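Local atomic coordinates of methyl-accepting chemotaxis sensory transducer (Anaeromyxobacter dehalogenans, PDB entry 4K08), a protein that probably senses small molecules in the periplasm through a PAS-like Cache domain and passes the signal on to the chemotaxis machinery. Residues F96-Y110 against P122-V136. Residues are numbered along the deposited sequence; the frame is centred on the assembly and turned at random. Where two conformers were deposited one is given.
With ACT (acetate ion), chain C.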
loop_
_atom_site.group_PDB
_atom_site.type_symbol
_atom_site.label_atom_id
_atom_site.label_comp_id
_atom_site.label_asym_id
_atom_site.label_seq_id
_atom_site.Cartn_x
_atom_site.Cartn_y
_atom_site.Cartn_z
ATOM N N PHE A 96 9.898 -0.631 -0.270
ATOM C CA PHE A 96 8.731 -1.488 0.005
ATOM C C PHE A 96 8.959 -2.906 -0.538
ATOM O O PHE A 96 8.663 -3.894 0.122
ATOM C CB PHE A 96 7.459 -0.960 -0.671
ATOM C CG PHE A 96 7.020 0.402 -0.201
ATOM C CD1 PHE A 96 7.456 0.924 1.007
ATOM C CD2 PHE A 96 6.113 1.145 -0.962
ATOM C CE1 PHE A 96 7.030 2.184 1.424
ATOM C CE2 PHE A 96 5.692 2.412 -0.550
ATOM C CZ PHE A 96 6.141 2.921 0.649
ATOM N N VAL A 97 9.416 -2.974 -1.782
ATOM C CA VAL A 97 9.568 -4.262 -2.459
ATOM C C VAL A 97 10.648 -5.082 -1.749
ATOM O O VAL A 97 10.451 -6.280 -1.526
ATOM C CB VAL A 97 9.857 -4.102 -3.994
ATOM C CG1 VAL A 97 10.434 -5.448 -4.653
ATOM C CG2 VAL A 97 8.617 -3.589 -4.687
ATOM N N ARG A 98 11.757 -4.436 -1.359
ATOM C CA ARG A 98 12.825 -5.131 -0.612
ATOM C C ARG A 98 12.326 -5.635 0.733
ATOM O O ARG A 98 12.627 -6.738 1.138
ATOM C CB ARG A 98 14.044 -4.229 -0.376
ATOM C CG ARG A 98 14.903 -3.972 -1.606
ATOM C CD ARG A 98 16.285 -3.405 -1.192
ATOM N NE ARG A 98 16.465 -2.025 -1.636
ATOM C CZ ARG A 98 16.513 -1.662 -2.925
ATOM N NH1 ARG A 98 16.665 -0.355 -3.258
ATOM N NH2 ARG A 98 16.386 -2.608 -3.893
ATOM N N THR A 99 11.534 -4.820 1.414
ATOM C CA THR A 99 10.995 -5.177 2.719
ATOM C C THR A 99 10.053 -6.373 2.635
ATOM O O THR A 99 10.119 -7.267 3.477
ATOM C CB THR A 99 10.191 -3.992 3.304
ATOM O OG1 THR A 99 11.058 -2.859 3.412
ATOM C CG2 THR A 99 9.599 -4.340 4.670
ATOM N N VAL A 100 9.129 -6.386 1.670
ATOM C CA VAL A 100 8.191 -7.501 1.629
ATOM C C VAL A 100 8.915 -8.732 1.035
ATOM O O VAL A 100 8.665 -9.841 1.483
ATOM C CB VAL A 100 6.872 -7.247 0.849
ATOM C CG1 VAL A 100 6.121 -5.917 1.371
ATOM C CG2 VAL A 100 7.122 -7.218 -0.643
ATOM N N ARG A 101 9.780 -8.535 0.036
ATOM C CA ARG A 101 10.489 -9.675 -0.577
ATOM C C ARG A 101 11.429 -10.313 0.445
ATOM O O ARG A 101 11.660 -11.515 0.411
ATOM C CB ARG A 101 11.279 -9.273 -1.844
ATOM C CG ARG A 101 10.523 -9.458 -3.179
ATOM C CD ARG A 101 11.480 -9.701 -4.394
ATOM N NE ARG A 101 12.127 -8.481 -4.915
ATOM C CZ ARG A 101 11.966 -7.991 -6.154
ATOM N NH1 ARG A 101 12.601 -6.874 -6.513
ATOM N NH2 ARG A 101 11.185 -8.604 -7.047
ATOM N N ALA A 102 11.975 -9.503 1.349
ATOM C CA ALA A 102 12.902 -10.000 2.353
ATOM C C ALA A 102 12.251 -10.352 3.713
ATOM O O ALA A 102 12.737 -11.255 4.376
ATOM C CB ALA A 102 14.124 -9.023 2.523
ATOM N N ARG A 103 11.190 -9.678 4.134
ATOM C CA ARG A 103 10.630 -9.903 5.486
ATOM C C ARG A 103 9.129 -10.279 5.530
ATOM O O ARG A 103 8.584 -10.557 6.602
ATOM C CB ARG A 103 10.864 -8.664 6.338
ATOM N N GLY A 104 8.478 -10.277 4.366
ATOM C CA GLY A 104 7.047 -10.532 4.265
ATOM C C GLY A 104 6.211 -9.246 4.426
ATOM O O GLY A 104 5.212 -9.024 3.729
ATOM N N SER A 105 6.624 -8.383 5.344
ATOM C CA SER A 105 5.867 -7.183 5.649
ATOM C C SER A 105 6.741 -6.363 6.580
ATOM O O SER A 105 7.798 -6.864 7.015
ATOM C CB SER A 105 4.560 -7.561 6.329
ATOM O OG SER A 105 4.853 -8.090 7.605
ATOM N N GLY A 106 6.335 -5.121 6.869
ATOM C CA GLY A 106 7.099 -4.260 7.780
ATOM C C GLY A 106 6.831 -2.762 7.609
ATOM O O GLY A 106 6.132 -2.353 6.671
ATOM N N PHE A 107 7.393 -1.945 8.502
ATOM C CA PHE A 107 7.267 -0.479 8.402
ATOM C C PHE A 107 8.380 0.128 7.546
ATOM O O PHE A 107 9.526 -0.323 7.601
ATOM C CB PHE A 107 7.288 0.180 9.793
ATOM C CG PHE A 107 6.085 -0.138 10.616
ATOM C CD1 PHE A 107 4.884 0.569 10.432
ATOM C CD2 PHE A 107 6.119 -1.174 11.536
ATOM C CE1 PHE A 107 3.756 0.250 11.181
ATOM C CE2 PHE A 107 4.999 -1.489 12.277
ATOM C CZ PHE A 107 3.815 -0.769 12.106
ATOM N N VAL A 108 8.036 1.140 6.747
ATOM C CA VAL A 108 9.033 1.889 5.984
ATOM C C VAL A 108 8.641 3.346 6.170
ATOM O O VAL A 108 7.433 3.688 6.047
ATOM C CB VAL A 108 9.042 1.547 4.449
ATOM C CG1 VAL A 108 10.003 2.480 3.689
ATOM C CG2 VAL A 108 9.409 0.079 4.195
ATOM N N ASP A 109 9.633 4.196 6.457
ATOM C CA ASP A 109 9.375 5.617 6.610
ATOM C C ASP A 109 9.937 6.395 5.428
ATOM O O ASP A 109 10.892 5.982 4.810
ATOM C CB ASP A 109 9.849 6.147 7.980
ATOM C CG ASP A 109 11.270 5.793 8.284
ATOM O OD1 ASP A 109 12.163 6.005 7.423
ATOM O OD2 ASP A 109 11.508 5.303 9.409
ATOM N N TYR A 110 9.286 7.494 5.072
ATOM C CA TYR A 110 9.649 8.268 3.890
ATOM C C TYR A 110 8.801 9.532 3.937
ATOM O O TYR A 110 8.013 9.712 4.872
ATOM C CB TYR A 110 9.356 7.479 2.567
ATOM C CG TYR A 110 7.921 6.951 2.481
ATOM C CD1 TYR A 110 7.547 5.807 3.181
ATOM C CD2 TYR A 110 6.940 7.611 1.714
ATOM C CE1 TYR A 110 6.211 5.303 3.102
ATOM C CE2 TYR A 110 5.579 7.102 1.638
ATOM C CZ TYR A 110 5.248 5.968 2.346
ATOM O OH TYR A 110 3.965 5.455 2.297
ATOM N N PRO A 122 6.713 13.801 6.691
ATOM C CA PRO A 122 7.079 12.501 7.245
ATOM C C PRO A 122 5.914 11.540 7.394
ATOM O O PRO A 122 4.859 11.867 7.963
ATOM C CB PRO A 122 7.714 12.851 8.618
ATOM C CG PRO A 122 8.325 14.222 8.374
ATOM C CD PRO A 122 7.261 14.917 7.511
ATOM N N LYS A 123 6.139 10.338 6.881
ATOM C CA LYS A 123 5.131 9.299 6.858
ATOM C C LYS A 123 5.754 7.977 7.287
ATOM O O LYS A 123 6.931 7.688 6.980
ATOM C CB LYS A 123 4.513 9.192 5.447
ATOM C CG LYS A 123 3.259 8.281 5.360
ATOM C CD LYS A 123 2.477 8.514 4.023
ATOM C CE LYS A 123 1.221 7.577 3.931
ATOM N NZ LYS A 123 0.444 7.855 2.666
ATOM N N ILE A 124 4.979 7.179 8.006
ATOM C CA ILE A 124 5.400 5.842 8.382
ATOM C C ILE A 124 4.333 4.854 7.889
ATOM O O ILE A 124 3.172 4.925 8.326
ATOM C CB ILE A 124 5.599 5.695 9.931
ATOM C CG1 ILE A 124 6.672 6.690 10.449
ATOM C CG2 ILE A 124 5.998 4.274 10.259
ATOM C CD1 ILE A 124 6.824 6.698 11.971
ATOM N N SER A 125 4.702 3.970 6.964
ATOM C CA SER A 125 3.715 3.055 6.385
ATOM C C SER A 125 3.998 1.606 6.728
ATOM O O SER A 125 5.176 1.185 6.834
ATOM C CB SER A 125 3.658 3.230 4.871
ATOM O OG SER A 125 3.090 4.488 4.530
ATOM N N PHE A 126 2.934 0.842 6.942
ATOM C CA PHE A 126 3.056 -0.611 6.945
ATOM C C PHE A 126 2.722 -1.180 5.555
ATOM O O PHE A 126 1.644 -0.885 4.992
ATOM C CB PHE A 126 2.159 -1.250 7.995
ATOM C CG PHE A 126 2.539 -2.685 8.317
ATOM C CD1 PHE A 126 3.666 -2.959 9.106
ATOM C CD2 PHE A 126 1.795 -3.744 7.817
ATOM C CE1 PHE A 126 4.030 -4.271 9.415
ATOM C CE2 PHE A 126 2.151 -5.070 8.112
ATOM C CZ PHE A 126 3.275 -5.330 8.912
ATOM N N VAL A 127 3.646 -1.971 5.005
ATOM C CA VAL A 127 3.427 -2.658 3.731
ATOM C C VAL A 127 3.406 -4.169 3.887
ATOM O O VAL A 127 4.114 -4.754 4.715
ATOM C CB VAL A 127 4.475 -2.308 2.680
ATOM C CG1 VAL A 127 4.307 -0.844 2.237
ATOM C CG2 VAL A 127 5.940 -2.653 3.190
ATOM N N THR A 128 2.570 -4.798 3.081
ATOM C CA THR A 128 2.441 -6.245 3.113
ATOM C C THR A 128 2.349 -6.756 1.678
ATOM O O THR A 128 2.248 -5.968 0.754
ATOM C CB THR A 128 1.242 -6.669 3.959
ATOM O OG1 THR A 128 1.324 -8.084 4.196
ATOM C CG2 THR A 128 -0.054 -6.300 3.255
ATOM N N GLN A 129 2.411 -8.064 1.467
ATOM C CA GLN A 129 2.396 -8.561 0.093
ATOM C C GLN A 129 1.270 -9.553 -0.089
ATOM O O GLN A 129 0.814 -10.190 0.875
ATOM C CB GLN A 129 3.731 -9.246 -0.269
ATOM C CG GLN A 129 3.924 -10.533 0.484
ATOM C CD GLN A 129 5.257 -11.213 0.196
ATOM O OE1 GLN A 129 5.979 -10.872 -0.772
ATOM N NE2 GLN A 129 5.585 -12.201 1.028
ATOM N N TYR A 130 0.835 -9.684 -1.337
ATOM C CA TYR A 130 0.017 -10.826 -1.737
ATOM C C TYR A 130 0.763 -11.503 -2.888
ATOM O O TYR A 130 0.735 -11.029 -4.027
ATOM C CB TYR A 130 -1.428 -10.384 -2.109
ATOM C CG TYR A 130 -2.270 -11.576 -2.498
ATOM C CD1 TYR A 130 -2.504 -12.617 -1.584
ATOM C CD2 TYR A 130 -2.769 -11.713 -3.789
ATOM C CE1 TYR A 130 -3.245 -13.754 -1.940
ATOM C CE2 TYR A 130 -3.513 -12.848 -4.160
ATOM C CZ TYR A 130 -3.745 -13.861 -3.228
ATOM O OH TYR A 130 -4.496 -14.978 -3.591
ATOM N N GLN A 131 1.486 -12.580 -2.597
ATOM C CA GLN A 131 2.467 -13.094 -3.558
ATOM C C GLN A 131 1.853 -13.631 -4.844
ATOM O O GLN A 131 2.417 -13.435 -5.926
ATOM C CB GLN A 131 3.349 -14.185 -2.930
ATOM C CG GLN A 131 4.466 -13.617 -2.080
ATOM C CD GLN A 131 5.660 -14.547 -2.006
ATOM O OE1 GLN A 131 5.559 -15.653 -1.471
ATOM N NE2 GLN A 131 6.795 -14.117 -2.572
ATOM N N PRO A 132 0.698 -14.297 -4.756
ATOM C CA PRO A 132 0.254 -14.869 -6.038
ATOM C C PRO A 132 0.049 -13.798 -7.132
ATOM O O PRO A 132 0.054 -14.169 -8.302
ATOM C CB PRO A 132 -1.076 -15.575 -5.684
ATOM C CG PRO A 132 -0.959 -15.899 -4.199
ATOM C CD PRO A 132 -0.122 -14.731 -3.615
ATOM N N TRP A 133 -0.121 -12.511 -6.785
ATOM C CA TRP A 133 -0.333 -11.499 -7.817
ATOM C C TRP A 133 0.841 -10.539 -7.910
ATOM O O TRP A 133 0.827 -9.601 -8.724
ATOM C CB TRP A 133 -1.603 -10.675 -7.522
ATOM C CG TRP A 133 -2.889 -11.469 -7.646
ATOM C CD1 TRP A 133 -3.065 -12.685 -8.275
ATOM C CD2 TRP A 133 -4.173 -11.087 -7.127
ATOM N NE1 TRP A 133 -4.390 -13.085 -8.162
ATOM C CE2 TRP A 133 -5.092 -12.119 -7.475
ATOM C CE3 TRP A 133 -4.636 -9.967 -6.394
ATOM C CZ2 TRP A 133 -6.451 -12.070 -7.124
ATOM C CZ3 TRP A 133 -5.996 -9.916 -6.036
ATOM C CH2 TRP A 133 -6.890 -10.986 -6.394
ATOM N N GLY A 134 1.847 -10.762 -7.076
ATOM C CA GLY A 134 3.017 -9.893 -7.059
ATOM C C GLY A 134 2.629 -8.491 -6.567
ATOM O O GLY A 134 3.187 -7.492 -7.043
ATOM N N TRP A 135 1.651 -8.402 -5.656
ATOM C CA TRP A 135 1.208 -7.108 -5.117
ATOM C C TRP A 135 1.875 -6.734 -3.790
ATOM O O TRP A 135 2.153 -7.601 -2.948
ATOM C CB TRP A 135 -0.309 -7.123 -4.852
ATOM C CG TRP A 135 -1.105 -6.964 -6.073
ATOM C CD1 TRP A 135 -0.647 -6.932 -7.359
ATOM C CD2 TRP A 135 -2.504 -6.774 -6.136
ATOM N NE1 TRP A 135 -1.696 -6.749 -8.228
ATOM C CE2 TRP A 135 -2.848 -6.635 -7.494
ATOM C CE3 TRP A 135 -3.512 -6.678 -5.160
ATOM C CZ2 TRP A 135 -4.179 -6.433 -7.916
ATOM C CZ3 TRP A 135 -4.818 -6.479 -5.572
ATOM C CH2 TRP A 135 -5.141 -6.374 -6.942
ATOM N N VAL A 136 2.061 -5.433 -3.597
ATOM C CA VAL A 136 2.390 -4.883 -2.295
ATOM C C VAL A 136 1.220 -3.987 -1.919
ATOM O O VAL A 136 0.832 -3.159 -2.725
ATOM C CB VAL A 136 3.680 -4.027 -2.356
ATOM C CG1 VAL A 136 3.952 -3.298 -0.992
ATOM C CG2 VAL A 136 4.876 -4.925 -2.766
HETATM C C ACT C . 2.003 6.525 -0.241
HETATM O O ACT C . 0.956 7.078 -0.748
HETATM O OXT ACT C . 2.266 6.738 0.971
HETATM C CH3 ACT C . 2.952 5.607 -1.025
#
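Phe96 turns a ring face to Val127, whose CG1 sits 3.9 Å from the ring centroid in a CH-pi contact. One helical turn on, Val100 splits its branches: CG1 packs on Val127 CG2 at 3.7 Å, while CG2 meets Val136 CG2 and the amide end of Gln129. Gly104, with positive phi, follows the helix and leads the chain into the strand through Phe107. There Gly106 pairs with Val127 through two backbone hydrogen bonds, and the Phe126 ring lies against the bare Gly106 backbone, Phe126 CE1 3.5 Å from Gly106 CA. Phe107 takes the edge of Phe126 on its face in a T-shaped pair, Phe126 CD1 over the Phe107 ring centre and the planes at 65°; helix 5-30 covers this side through Gln8 and Arg12. Val108 with Ser125 and Tyr110 with Lys123 continue the antiparallel pairing. On the opposite face of the sheet, Tyr110 CG stands between its backbone N and carbonyl carbon (chi1 53°), which lays the ring along the sheet toward Ser125. Ser125 OG donates to Tyr110 OH (2.6 Å), and that hydroxyl donates to acetate OXT (2.5 Å). The extended Lys123 brings NZ to 2.7 Å from acetate OXT as well. A phenylalanine in place of Tyr110 would probably leave Ser125 OG without its acceptor and the acetate held by one bond fewer. Tyr57 and His70 also bind this acetate, probably a crystallisation component; its place is consistent with the small-ligand pocket of a PAS-like Cache domain.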